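Post-proline cleaving enzyme (Rickettsia typhi, PDB 4HVT) probably acts as a serine-type oligopeptidase that cuts peptides on the carboxyl side of proline. Local coordinates at residues D154-R159 with F187-W192; T191-D196 with L218-R223. One frame throughout, in Å; residues are numbered along the deposited sequence. Where two conformers were deposited one is given.

Interaction 1 (D154-R159 with F187-W192)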
# COMPACT_ATOMS: atom_id res chain seq x y z
N ASP A 154 4.24 12.41 2.94
CA ASP A 154 5.08 11.56 2.08
C ASP A 154 6.55 12.00 2.24
O ASP A 154 7.48 11.21 2.13
CB ASP A 154 4.68 11.66 0.60
CG ASP A 154 3.36 10.95 0.24
OD1 ASP A 154 2.71 10.30 1.10
OD2 ASP A 154 2.97 11.05 -0.95
N GLU A 155 6.77 13.28 2.42
CA GLU A 155 8.11 13.80 2.73
C GLU A 155 8.61 13.14 3.97
O GLU A 155 7.88 13.06 4.95
CB GLU A 155 8.03 15.29 2.99
CG GLU A 155 7.81 16.11 1.73
CD GLU A 155 7.82 17.60 2.00
OE1 GLU A 155 7.09 18.05 2.87
OE2 GLU A 155 8.56 18.34 1.27
N MET A 156 9.87 12.74 3.94
CA MET A 156 10.47 12.04 5.07
C MET A 156 11.99 12.32 5.17
O MET A 156 12.58 12.95 4.27
CB MET A 156 10.19 10.56 4.99
CG MET A 156 10.60 9.88 3.70
SD MET A 156 10.15 8.09 3.70
CE MET A 156 8.45 8.07 3.93
N PHE A 157 12.55 11.90 6.29
CA PHE A 157 13.97 12.09 6.62
C PHE A 157 14.41 10.83 7.36
O PHE A 157 13.71 9.81 7.31
CB PHE A 157 14.19 13.37 7.45
CG PHE A 157 13.38 13.43 8.67
CD1 PHE A 157 12.04 13.76 8.63
CD2 PHE A 157 13.96 13.12 9.91
CE1 PHE A 157 11.29 13.80 9.78
CE2 PHE A 157 13.20 13.19 11.06
CZ PHE A 157 11.87 13.52 10.98
N PHE A 158 15.60 10.85 7.94
CA PHE A 158 16.07 9.68 8.68
C PHE A 158 17.07 10.16 9.69
O PHE A 158 17.57 11.27 9.59
CB PHE A 158 16.73 8.66 7.76
CG PHE A 158 17.77 9.27 6.85
CD1 PHE A 158 19.10 9.33 7.26
CD2 PHE A 158 17.42 9.66 5.61
CE1 PHE A 158 20.05 9.92 6.43
CE2 PHE A 158 18.36 10.25 4.77
CZ PHE A 158 19.69 10.34 5.18
N ARG A 159 17.38 9.30 10.66
CA ARG A 159 18.43 9.57 11.61
C ARG A 159 19.16 8.28 11.89
O ARG A 159 18.53 7.21 12.06
CB ARG A 159 17.88 10.08 12.93
CG ARG A 159 17.18 11.39 12.86
CD ARG A 159 16.66 11.74 14.24
NE ARG A 159 17.73 11.99 15.20
CZ ARG A 159 17.52 12.31 16.47
NH1 ARG A 159 16.28 12.36 16.96
NH2 ARG A 159 18.54 12.54 17.27
N PHE A 187 9.42 10.24 0.00
CA PHE A 187 9.99 8.89 -0.03
C PHE A 187 11.52 8.92 -0.27
O PHE A 187 12.08 8.07 -0.94
CB PHE A 187 9.24 7.99 -0.99
CG PHE A 187 7.77 7.86 -0.65
CD1 PHE A 187 7.38 7.26 0.54
CD2 PHE A 187 6.82 8.43 -1.45
CE1 PHE A 187 6.04 7.14 0.88
CE2 PHE A 187 5.49 8.34 -1.10
CZ PHE A 187 5.11 7.72 0.05
N THR A 188 12.15 9.86 0.38
CA THR A 188 13.62 9.84 0.55
C THR A 188 13.94 8.72 1.49
O THR A 188 13.50 8.74 2.65
CB THR A 188 14.15 11.15 1.12
OG1 THR A 188 14.03 12.19 0.12
CG2 THR A 188 15.63 10.97 1.47
N TYR A 189 14.64 7.72 0.98
CA TYR A 189 15.12 6.60 1.76
C TYR A 189 16.61 6.36 1.48
O TYR A 189 17.06 6.46 0.30
CB TYR A 189 14.40 5.30 1.37
CG TYR A 189 12.98 5.16 1.78
CD1 TYR A 189 12.62 4.89 3.09
CD2 TYR A 189 11.99 5.19 0.82
CE1 TYR A 189 11.26 4.71 3.44
CE2 TYR A 189 10.66 5.01 1.15
CZ TYR A 189 10.30 4.78 2.44
OH TYR A 189 8.96 4.63 2.69
N PRO A 190 17.38 6.07 2.53
CA PRO A 190 18.84 5.85 2.32
C PRO A 190 19.20 4.39 2.22
O PRO A 190 18.51 3.52 2.79
CB PRO A 190 19.45 6.44 3.58
CG PRO A 190 18.40 6.13 4.65
CD PRO A 190 17.08 6.31 3.94
N THR A 191 20.31 4.14 1.51
CA THR A 191 20.90 2.84 1.32
C THR A 191 22.36 2.90 1.79
O THR A 191 23.10 3.77 1.43
CB THR A 191 20.81 2.41 -0.15
OG1 THR A 191 19.43 2.24 -0.48
CG2 THR A 191 21.55 1.06 -0.40
N TRP A 192 22.75 1.95 2.66
CA TRP A 192 24.15 1.89 3.06
C TRP A 192 25.07 1.42 1.90
O TRP A 192 24.72 0.47 1.18
CB TRP A 192 24.35 0.93 4.23
CG TRP A 192 23.77 1.32 5.52
CD1 TRP A 192 22.55 0.96 5.98
CD2 TRP A 192 24.36 2.12 6.54
NE1 TRP A 192 22.34 1.43 7.24
CE2 TRP A 192 23.43 2.20 7.59
CE3 TRP A 192 25.56 2.83 6.66
CZ2 TRP A 192 23.67 2.90 8.74
CZ3 TRP A 192 25.80 3.53 7.82
CH2 TRP A 192 24.85 3.53 8.86
O HOH W 1 14.12 7.99 5.13
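Met-156 reaches from strand 155-162 across to Phe-187, Thr-188 and Tyr-189, which lead into strand 190-192. The two strands belong to different antiparallel sheets of the beta-propeller domain, so the contact lies between successive blades. The Met-156 side chain leaves the backbone with CG between N and the carbonyl carbon (chi1 55°). From CB the chain goes to CG, which packs on the carbonyl oxygen of Thr-188. SD then sits over one face of the Tyr-189 ring, 3.8 Å from the ring centroid and displaced toward the rim. This is a Met-aromatic contact. The bend at chi3 (59°) brings CE to the Phe-187 ring, 3.6 Å from its CD1. CE also lies near Tyr-189 OH.

Next to it, the backbone N of Phe-187 donates a nearly straight hydrogen bond to Asp-154 O, at 3.0 Å. The donor stands above the carbonyl plane. The Phe-187 ring also meets the carboxylate of Asp-154, with Phe-187 CE2 3.6 Å from Asp-154 CG and the two planes 37° apart. Asp-154 OD2 has its charged partner elsewhere, in a salt bridge to Arg-651. Arg-651 falls within the range of the peptidase family, so this end probably lies at the border with the catalytic domain.

A water joins the two backbones by donating to Phe-157 O and Thr-188 O. Farther along, the Pro-190 ring lies against the Phe-158 ring, with Pro-190 CD 3.8 Å from Phe-158 CD2. Phe-200 meets the Phe-158 ring edge-to-face. Thr-188 CG2 lies at the edge of the same ring. Pro-190 CG lies over a face in a CH-pi contact, 3.9 Å from the ring centroid.

Interaction 2 (T191-D196 with L218-R223); sequences TWINKD and LYIWKR
The guanidinium of Arg-223 meets its partners by its edge. Lys-195 O and Asp-196 OD1 lie there close to its plane. NH2 also approaches the edge of the Trp-192 indole in the plane of that ring, 3.9 Å from CZ3. Because NH2 lies at the rim and not over the face, this is no cation-pi stack; the planes are 33° apart. The contact belongs to a four-stranded antiparallel propeller blade. It joins the turn between strands 190-192 and 197-200 to the end of strand 217-222.

Arg-223 NH2 donates to Lys-195 O at 2.8 Å in an almost straight bond, nearly along the C=O axis. NE makes a salt bridge to Asp-196 OD1 at 2.9 Å and uses the anti lone pair of that oxygen. The carboxylate stands 80° to the guanidinium plane. A bend at chi3 (-57°) places NE for this bond. Asp-196 OD2 takes Lys-195 NZ on its syn side, so the carboxylate is held between two cations. Glu-160 is a second acidic partner of Arg-223, meeting it at NH2.

The backbone adds its own link. Arg-223 N donates to Asp-196 O at 2.8 Å. The same oxygen accepts from a water that also takes a bond from Lys-222 NZ, and Lys-222 CA makes a CA-H...O contact with Asp-196 O. A classic beta bulge, Ile-193 and Asn-194 facing Thr-197, overlaps an Asx turn at Asn-194. In that turn Asn-194 OD1 accepts from Asp-196 N at 2.9 Å.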
# COMPACT_ATOMS: atom_id res chain seq x y z
N THR A 191 20.31 4.14 1.51
CA THR A 191 20.90 2.84 1.32
C THR A 191 22.36 2.90 1.79
O THR A 191 23.10 3.77 1.43
CB THR A 191 20.81 2.41 -0.15
OG1 THR A 191 19.43 2.24 -0.48
CG2 THR A 191 21.55 1.06 -0.40
N TRP A 192 22.75 1.95 2.66
CA TRP A 192 24.15 1.89 3.06
C TRP A 192 25.07 1.42 1.90
O TRP A 192 24.72 0.47 1.18
CB TRP A 192 24.35 0.93 4.23
CG TRP A 192 23.77 1.32 5.52
CD1 TRP A 192 22.55 0.96 5.98
CD2 TRP A 192 24.36 2.12 6.54
NE1 TRP A 192 22.34 1.43 7.24
CE2 TRP A 192 23.43 2.20 7.59
CE3 TRP A 192 25.56 2.83 6.66
CZ2 TRP A 192 23.67 2.90 8.74
CZ3 TRP A 192 25.80 3.53 7.82
CH2 TRP A 192 24.85 3.53 8.86
N ILE A 193 26.22 2.07 1.72
CA ILE A 193 27.29 1.70 0.76
C ILE A 193 28.35 0.89 1.59
O ILE A 193 28.84 -0.22 1.20
CB ILE A 193 27.88 3.01 0.08
CG1 ILE A 193 26.90 3.72 -0.89
CG2 ILE A 193 29.16 2.79 -0.72
CD1 ILE A 193 26.28 2.85 -1.97
N ASN A 194 28.75 1.49 2.71
CA ASN A 194 29.65 0.85 3.63
C ASN A 194 29.40 1.48 5.00
O ASN A 194 28.49 2.29 5.13
CB ASN A 194 31.11 0.87 3.16
CG ASN A 194 31.73 2.27 3.04
OD1 ASN A 194 31.43 3.17 3.82
ND2 ASN A 194 32.63 2.46 2.05
N LYS A 195 30.20 1.16 6.01
CA LYS A 195 29.87 1.65 7.33
C LYS A 195 29.95 3.18 7.46
O LYS A 195 29.38 3.74 8.42
CB LYS A 195 30.73 1.00 8.39
CG LYS A 195 32.18 1.36 8.32
CD LYS A 195 32.95 0.54 9.36
CE LYS A 195 34.40 0.87 9.30
NZ LYS A 195 34.79 2.29 9.50
N ASP A 196 30.58 3.82 6.48
CA ASP A 196 30.81 5.27 6.48
C ASP A 196 30.29 5.99 5.25
O ASP A 196 30.67 7.16 5.01
CB ASP A 196 32.31 5.59 6.65
CG ASP A 196 32.88 5.04 7.96
OD1 ASP A 196 32.23 5.22 9.00
OD2 ASP A 196 34.00 4.45 7.94
N LEU A 218 20.18 11.54 -6.97
CA LEU A 218 20.81 10.68 -5.99
C LEU A 218 22.13 11.29 -5.63
O LEU A 218 22.85 11.77 -6.52
CB LEU A 218 21.07 9.30 -6.61
CG LEU A 218 19.81 8.46 -6.95
CD1 LEU A 218 20.18 7.13 -7.64
CD2 LEU A 218 19.00 8.21 -5.69
N TYR A 219 22.41 11.29 -4.34
CA TYR A 219 23.66 11.76 -3.74
C TYR A 219 24.32 10.64 -2.94
O TYR A 219 23.65 9.78 -2.31
CB TYR A 219 23.40 12.91 -2.79
CG TYR A 219 23.13 14.27 -3.44
CD1 TYR A 219 21.86 14.62 -3.98
CD2 TYR A 219 24.12 15.21 -3.52
CE1 TYR A 219 21.64 15.84 -4.54
CE2 TYR A 219 23.89 16.48 -4.11
CZ TYR A 219 22.68 16.80 -4.62
OH TYR A 219 22.53 18.08 -5.18
N ILE A 220 25.66 10.66 -2.96
CA ILE A 220 26.47 9.79 -2.10
C ILE A 220 27.10 10.69 -1.02
O ILE A 220 27.60 11.79 -1.30
CB ILE A 220 27.50 8.97 -2.93
CG1 ILE A 220 28.23 7.95 -2.10
CG2 ILE A 220 28.47 9.88 -3.63
CD1 ILE A 220 28.99 6.90 -2.95
N TRP A 221 27.13 10.20 0.22
CA TRP A 221 27.49 11.03 1.37
C TRP A 221 28.35 10.23 2.33
O TRP A 221 27.98 9.10 2.74
CB TRP A 221 26.22 11.53 2.05
CG TRP A 221 26.42 12.63 3.06
CD1 TRP A 221 27.46 13.52 3.14
CD2 TRP A 221 25.48 13.01 4.07
NE1 TRP A 221 27.27 14.36 4.20
CE2 TRP A 221 26.06 14.07 4.79
CE3 TRP A 221 24.23 12.54 4.46
CZ2 TRP A 221 25.40 14.71 5.85
CZ3 TRP A 221 23.60 13.14 5.56
CH2 TRP A 221 24.21 14.21 6.24
N LYS A 222 29.49 10.82 2.68
CA LYS A 222 30.53 10.26 3.53
C LYS A 222 30.43 10.77 4.94
O LYS A 222 30.14 11.95 5.20
CB LYS A 222 31.94 10.62 2.97
CG LYS A 222 32.26 10.08 1.59
CD LYS A 222 33.53 10.74 1.01
CE LYS A 222 34.78 10.47 1.79
NZ LYS A 222 35.01 9.02 1.70
N ARG A 223 30.66 9.86 5.86
CA ARG A 223 30.69 10.17 7.27
C ARG A 223 31.68 11.27 7.56
O ARG A 223 32.79 11.30 7.00
CB ARG A 223 30.96 8.92 8.13
CG ARG A 223 30.82 9.16 9.61
CD ARG A 223 31.01 7.90 10.46
NE ARG A 223 30.13 6.80 10.12
CZ ARG A 223 28.85 6.72 10.47
NH1 ARG A 223 28.28 7.68 11.20
NH2 ARG A 223 28.15 5.68 10.08
O HOH W 2 33.19 7.40 3.62

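In the fold
Interactions 1 and 2 follow one another along the chain and share Thr-191 and Trp-192, with centres 13 Å apart. Both use strand 190-192, an outermost strand of the antiparallel sheet 190-192, 197-200, 217-222, 231-235. Interaction 1 ties the start of this strand to strand 155-162 of the preceding sheet. Interaction 2 stays within the blade and joins the turn after the strand to the end of strand 217-222. The first is buried, its centre about 17 Å from the centre of the chain. The second is partly buried, its centre at about 28 Å from the same point. Together they join one propeller blade to its neighbour and fix the turn to strand 217-222 within the blade.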